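Local coordinates for cell death abnormality protein 2 (PDB 3QWX) that serves as a CRK-family SH2/SH3 signalling adaptor that binds CED-5 and is required for cell migration and engulfment of cell corpses in Caenorhabditis elegans, at residues L51-E55 against L104-L109; D7-W11 against D91-L95. All coordinates share one frame. Residue numbers count along the deposited sequence, not the author numbering.

Contact 1: L51-E55 against L104-L109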
loop_
_atom_site.group_PDB
_atom_site.type_symbol
_atom_site.label_atom_id
_atom_site.label_comp_id
_atom_site.label_asym_id
_atom_site.label_seq_id
_atom_site.Cartn_x
_atom_site.Cartn_y
_atom_site.Cartn_z
ATOM N N LEU A 51 1.615 -7.158 -6.352
ATOM C CA LEU A 51 0.236 -6.756 -6.199
ATOM C C LEU A 51 -0.503 -7.963 -5.636
ATOM O O LEU A 51 -0.497 -9.029 -6.249
ATOM C CB LEU A 51 -0.339 -6.379 -7.573
ATOM C CG LEU A 51 -1.813 -6.006 -7.690
ATOM C CD1 LEU A 51 -2.134 -4.703 -6.953
ATOM C CD2 LEU A 51 -2.191 -5.895 -9.155
ATOM N N THR A 52 -1.137 -7.791 -4.482
ATOM C CA THR A 52 -1.929 -8.853 -3.839
ATOM C C THR A 52 -3.418 -8.469 -3.815
ATOM O O THR A 52 -3.770 -7.370 -3.381
ATOM C CB THR A 52 -1.424 -9.154 -2.381
ATOM O OG1 THR A 52 -0.027 -9.467 -2.411
ATOM C CG2 THR A 52 -2.177 -10.336 -1.767
ATOM N N VAL A 53 -4.274 -9.378 -4.291
ATOM C CA VAL A 53 -5.691 -9.096 -4.536
ATOM C C VAL A 53 -6.612 -10.222 -4.035
ATOM O O VAL A 53 -6.331 -11.399 -4.232
ATOM C CB VAL A 53 -5.980 -8.890 -6.056
ATOM C CG1 VAL A 53 -7.314 -8.186 -6.270
ATOM C CG2 VAL A 53 -4.874 -8.105 -6.722
ATOM N N ARG A 54 -7.710 -9.849 -3.389
ATOM C CA ARG A 54 -8.781 -10.796 -3.068
ATOM C C ARG A 54 -9.660 -10.903 -4.312
ATOM O O ARG A 54 -10.308 -9.927 -4.705
ATOM C CB ARG A 54 -9.606 -10.269 -1.893
ATOM C CG ARG A 54 -10.838 -11.094 -1.534
ATOM C CD ARG A 54 -10.498 -12.504 -1.081
ATOM N NE ARG A 54 -11.667 -13.149 -0.481
ATOM C CZ ARG A 54 -11.994 -13.049 0.810
ATOM N NH1 ARG A 54 -11.227 -12.342 1.632
ATOM N NH2 ARG A 54 -13.077 -13.662 1.285
ATOM N N GLU A 55 -9.653 -12.070 -4.947
ATOM C CA GLU A 55 -10.306 -12.230 -6.249
ATOM C C GLU A 55 -11.472 -13.209 -6.212
ATOM O O GLU A 55 -12.257 -13.295 -7.156
ATOM C CB GLU A 55 -9.284 -12.646 -7.316
ATOM C CG GLU A 55 -8.265 -11.543 -7.606
ATOM C CD GLU A 55 -7.473 -11.775 -8.865
ATOM O OE1 GLU A 55 -8.081 -11.920 -9.953
ATOM O OE2 GLU A 55 -6.236 -11.801 -8.772
ATOM N N LEU A 104 -7.561 -9.493 -13.532
ATOM C CA LEU A 104 -6.246 -10.092 -13.437
ATOM C C LEU A 104 -6.413 -11.580 -13.693
ATOM O O LEU A 104 -6.008 -12.091 -14.731
ATOM C CB LEU A 104 -5.634 -9.814 -12.061
ATOM C CG LEU A 104 -5.305 -8.328 -11.905
ATOM C CD1 LEU A 104 -5.502 -7.817 -10.474
ATOM C CD2 LEU A 104 -3.890 -8.078 -12.403
ATOM N N THR A 105 -7.043 -12.265 -12.751
ATOM C CA THR A 105 -7.295 -13.697 -12.886
ATOM C C THR A 105 -8.793 -13.932 -12.834
ATOM O O THR A 105 -9.403 -14.379 -13.814
ATOM C CB THR A 105 -6.565 -14.507 -11.778
ATOM O OG1 THR A 105 -5.166 -14.546 -12.077
ATOM C CG2 THR A 105 -7.094 -15.933 -11.715
ATOM N N GLU A 106 -9.395 -13.595 -11.700
ATOM C CA GLU A 106 -10.836 -13.717 -11.542
ATOM C C GLU A 106 -11.529 -12.384 -11.278
ATOM O O GLU A 106 -12.736 -12.280 -11.459
ATOM C CB GLU A 106 -11.184 -14.710 -10.431
ATOM C CG GLU A 106 -10.787 -16.157 -10.723
ATOM C CD GLU A 106 -11.550 -16.747 -11.899
ATOM O OE1 GLU A 106 -12.689 -16.312 -12.151
ATOM O OE2 GLU A 106 -11.009 -17.650 -12.573
ATOM N N ALA A 107 -10.779 -11.367 -10.848
ATOM C CA ALA A 107 -11.400 -10.082 -10.503
ATOM C C ALA A 107 -10.575 -8.849 -10.891
ATOM O O ALA A 107 -9.382 -8.937 -11.158
ATOM C CB ALA A 107 -11.751 -10.038 -9.014
ATOM N N SER A 108 -11.238 -7.700 -10.915
ATOM C CA SER A 108 -10.577 -6.421 -11.134
ATOM C C SER A 108 -10.218 -5.748 -9.806
ATOM O O SER A 108 -10.709 -6.136 -8.754
ATOM C CB SER A 108 -11.486 -5.499 -11.927
ATOM O OG SER A 108 -11.494 -5.871 -13.288
ATOM N N LEU A 109 -9.370 -4.729 -9.875
ATOM C CA LEU A 109 -9.031 -3.890 -8.730
ATOM C C LEU A 109 -10.166 -2.910 -8.427
ATOM O O LEU A 109 -10.517 -2.107 -9.279
ATOM C CB LEU A 109 -7.756 -3.101 -9.043
ATOM C CG LEU A 109 -6.533 -3.930 -9.443
ATOM C CD1 LEU A 109 -5.336 -3.008 -9.632
ATOM C CD2 LEU A 109 -6.245 -5.002 -8.380
#

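Contact 2: D7-W11 against D91-L95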
loop_
_atom_site.group_PDB
_atom_site.type_symbol
_atom_site.label_atom_id
_atom_site.label_comp_id
_atom_site.label_asym_id
_atom_site.label_seq_id
_atom_site.Cartn_x
_atom_site.Cartn_y
_atom_site.Cartn_z
ATOM N N ASP A 7 -7.217 6.240 -6.771
ATOM C CA ASP A 7 -6.424 7.031 -7.700
ATOM C C ASP A 7 -5.109 6.295 -7.948
ATOM O O ASP A 7 -4.285 6.169 -7.034
ATOM C CB ASP A 7 -6.183 8.427 -7.117
ATOM C CG ASP A 7 -5.360 9.320 -8.040
ATOM O OD1 ASP A 7 -4.904 8.839 -9.102
ATOM O OD2 ASP A 7 -5.166 10.509 -7.690
ATOM N N PRO A 8 -4.928 5.779 -9.179
ATOM C CA PRO A 8 -3.749 4.987 -9.557
ATOM C C PRO A 8 -2.457 5.758 -9.344
ATOM O O PRO A 8 -1.442 5.155 -9.025
ATOM C CB PRO A 8 -3.960 4.740 -11.065
ATOM C CG PRO A 8 -5.402 4.863 -11.267
ATOM C CD PRO A 8 -5.862 5.929 -10.312
ATOM N N PHE A 9 -2.490 7.077 -9.522
ATOM C CA PHE A 9 -1.283 7.879 -9.327
ATOM C C PHE A 9 -0.838 7.936 -7.859
ATOM O O PHE A 9 0.333 8.176 -7.556
ATOM C CB PHE A 9 -1.442 9.274 -9.941
ATOM C CG PHE A 9 -1.556 9.242 -11.440
ATOM C CD1 PHE A 9 -0.435 9.025 -12.226
ATOM C CD2 PHE A 9 -2.787 9.366 -12.059
ATOM C CE1 PHE A 9 -0.548 8.962 -13.620
ATOM C CE2 PHE A 9 -2.904 9.303 -13.450
ATOM C CZ PHE A 9 -1.781 9.095 -14.219
ATOM N N GLU A 10 -1.772 7.678 -6.956
ATOM C CA GLU A 10 -1.478 7.724 -5.522
ATOM C C GLU A 10 -1.242 6.338 -4.914
ATOM O O GLU A 10 -1.562 6.091 -3.744
ATOM C CB GLU A 10 -2.598 8.454 -4.791
ATOM C CG GLU A 10 -2.712 9.915 -5.205
ATOM C CD GLU A 10 -1.394 10.667 -5.054
ATOM O OE1 GLU A 10 -0.695 10.458 -4.029
ATOM O OE2 GLU A 10 -1.053 11.462 -5.962
ATOM N N TRP A 11 -0.643 5.449 -5.699
ATOM C CA TRP A 11 -0.466 4.058 -5.283
ATOM C C TRP A 11 0.476 3.865 -4.090
ATOM O O TRP A 11 0.410 2.843 -3.399
ATOM C CB TRP A 11 -0.008 3.197 -6.461
ATOM C CG TRP A 11 1.357 3.525 -6.985
ATOM C CD1 TRP A 11 1.655 4.325 -8.052
ATOM C CD2 TRP A 11 2.612 3.048 -6.480
ATOM N NE1 TRP A 11 3.013 4.372 -8.244
ATOM C CE2 TRP A 11 3.625 3.604 -7.286
ATOM C CE3 TRP A 11 2.979 2.209 -5.418
ATOM C CZ2 TRP A 11 4.986 3.349 -7.063
ATOM C CZ3 TRP A 11 4.331 1.956 -5.202
ATOM C CH2 TRP A 11 5.314 2.523 -6.019
ATOM N N ASP A 91 3.816 2.709 -17.003
ATOM C CA ASP A 91 4.107 2.944 -15.592
ATOM C C ASP A 91 3.134 2.160 -14.696
ATOM O O ASP A 91 2.223 1.484 -15.188
ATOM C CB ASP A 91 4.093 4.457 -15.272
ATOM C CG ASP A 91 2.787 5.171 -15.720
ATOM O OD1 ASP A 91 1.694 4.560 -15.725
ATOM O OD2 ASP A 91 2.852 6.374 -16.051
ATOM N N ILE A 92 3.346 2.239 -13.388
ATOM C CA ILE A 92 2.490 1.555 -12.430
ATOM C C ILE A 92 1.061 2.137 -12.384
ATOM O O ILE A 92 0.095 1.396 -12.237
ATOM C CB ILE A 92 3.149 1.508 -11.009
ATOM C CG1 ILE A 92 4.383 0.592 -11.022
ATOM C CG2 ILE A 92 2.148 1.039 -9.960
ATOM C CD1 ILE A 92 5.274 0.698 -9.777
ATOM N N PRO A 93 0.912 3.469 -12.502
ATOM C CA PRO A 93 -0.485 3.925 -12.505
ATOM C C PRO A 93 -1.264 3.412 -13.718
ATOM O O PRO A 93 -2.448 3.062 -13.594
ATOM C CB PRO A 93 -0.350 5.453 -12.509
ATOM C CG PRO A 93 1.000 5.691 -11.796
ATOM C CD PRO A 93 1.863 4.589 -12.362
ATOM N N ALA A 94 -0.604 3.356 -14.872
ATOM C CA ALA A 94 -1.231 2.843 -16.078
ATOM C C ALA A 94 -1.642 1.385 -15.878
ATOM O O ALA A 94 -2.737 0.983 -16.267
ATOM C CB ALA A 94 -0.295 2.985 -17.273
ATOM N N LEU A 95 -0.764 0.602 -15.249
ATOM C CA LEU A 95 -1.043 -0.798 -14.944
ATOM C C LEU A 95 -2.255 -0.918 -14.034
ATOM O O LEU A 95 -3.143 -1.718 -14.288
ATOM C CB LEU A 95 0.177 -1.461 -14.284
ATOM C CG LEU A 95 0.124 -2.932 -13.832
ATOM C CD1 LEU A 95 1.520 -3.530 -13.733
ATOM C CD2 LEU A 95 -0.634 -3.100 -12.512
#

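Contact 1: L51-E55 against L104-L109
This contact lies in the SH2 domain. It joins a strand of the central sheet, 49-54, to the loop 104-109 that follows helix 92-98. The loop closes over one face of the sheet; Thr-52 faces the other way, onto helix 21-29.

The apolar part is a small cluster of methyl groups. Leu-51 and Val-53 point their CA-to-CB bonds at the loop. Val-53 CG2 lies 3.8 Å from both Leu-104 CD1 and Leu-109 CD2. Leu-51 CD2 reaches the same two atoms, Leu-104 CD1 at 4.0 Å and Leu-109 CD2 at 4.2 Å. Phe-38 of strand 37-42 continues this core.

The polar part rests on Glu-55, just past the strand end. The loop curls round its carboxylate and turns consecutive backbone NH groups inward. A backbone hydrogen bond from Leu-104 N to Ala-107 O, 3.0 Å, also closes the turn. Tyr-65 OH is hydrogen-bonded to both Glu-55 OE2 and Thr-105 OG1. Glu-55 OE1 accepts three hydrogen bonds: from Thr-105 N at 3.0 Å, Glu-106 N at 2.8 Å and Ala-107 N at 2.9 Å.

Contact 2: D7-W11 against D91-L95
Residues 8-11 begin a short 3-10 segment near the N-terminus, which Asp-7 precedes. They pack against the first turn of helix 92-98. The contact is made mainly by apolar side chains and lies near the surface.

Asp-91 is the N-cap of the helix. Asp-91 OD1 accepts from Ala-94 N at 2.7 Å. This capping bond satisfies an NH of the first turn; Asp-91 itself does not reach residues 7-11. The 3-10 segment has a similar start: Asp-7 OD1 accepts from Phe-9 N at 3.0 Å, an Asx turn.

Ile-92 meets the indole of Trp-11. Ile-92 CG2 sits 3.8 Å from the centroid of the Trp-11 five-membered ring, 6° off the normal. This is a CH-pi contact almost straight over the face. Ile-92 CD1 also reaches Trp-11 CZ2 at 3.8 Å. Tyr-49 stacks edge-to-face with Trp-11, and Met-40 touches both Trp-11 and Ile-92.

Pro-93 is the centre of the contact and meets three residues. Pro-93 CB lies over one face of the Phe-9 ring, 4.0 Å from the centroid, in a second CH-pi contact. Pro-93 CG approaches the edge of the indole, 4.0 Å from Trp-11 CD1. Pro-8 CB is 4.0 Å from Pro-93 CB and 3.4 Å from Pro-93 O.

Leu-95 packs on Val-82 and Ile-84 of the sheet and makes no contact with 7-11.

Helix 92-98 is the second of the two helices flanking the SH2 sheet, begun by an Asp N-cap with Pro in its first turn; in this protein residues 7-11 pack on it.

How the contacts relate
Both contacts are built on the SH2 domain; contact 2 packs the N-terminal residues 7-11 on its helix 92-98. Contact 1 is buried, while contact 2 lies near the surface. Their centres are 15 Å apart, and their nearest atoms come within about 5 Å without touching. Along the chain their segments alternate. Strands 37-42 and 49-54 serve both. Met-40 touches Leu-51 of contact 1 as well as Trp-11 and Ile-92 of contact 2, and Tyr-49 meets the Trp-11 ring. The chemistry differs. Contact 1 adds a buried carboxylate, which bonds to loop amides, to its aliphatic cluster. Contact 2 relies on aromatic rings, prolines and Ile-92, and its aspartates bond within their own segments.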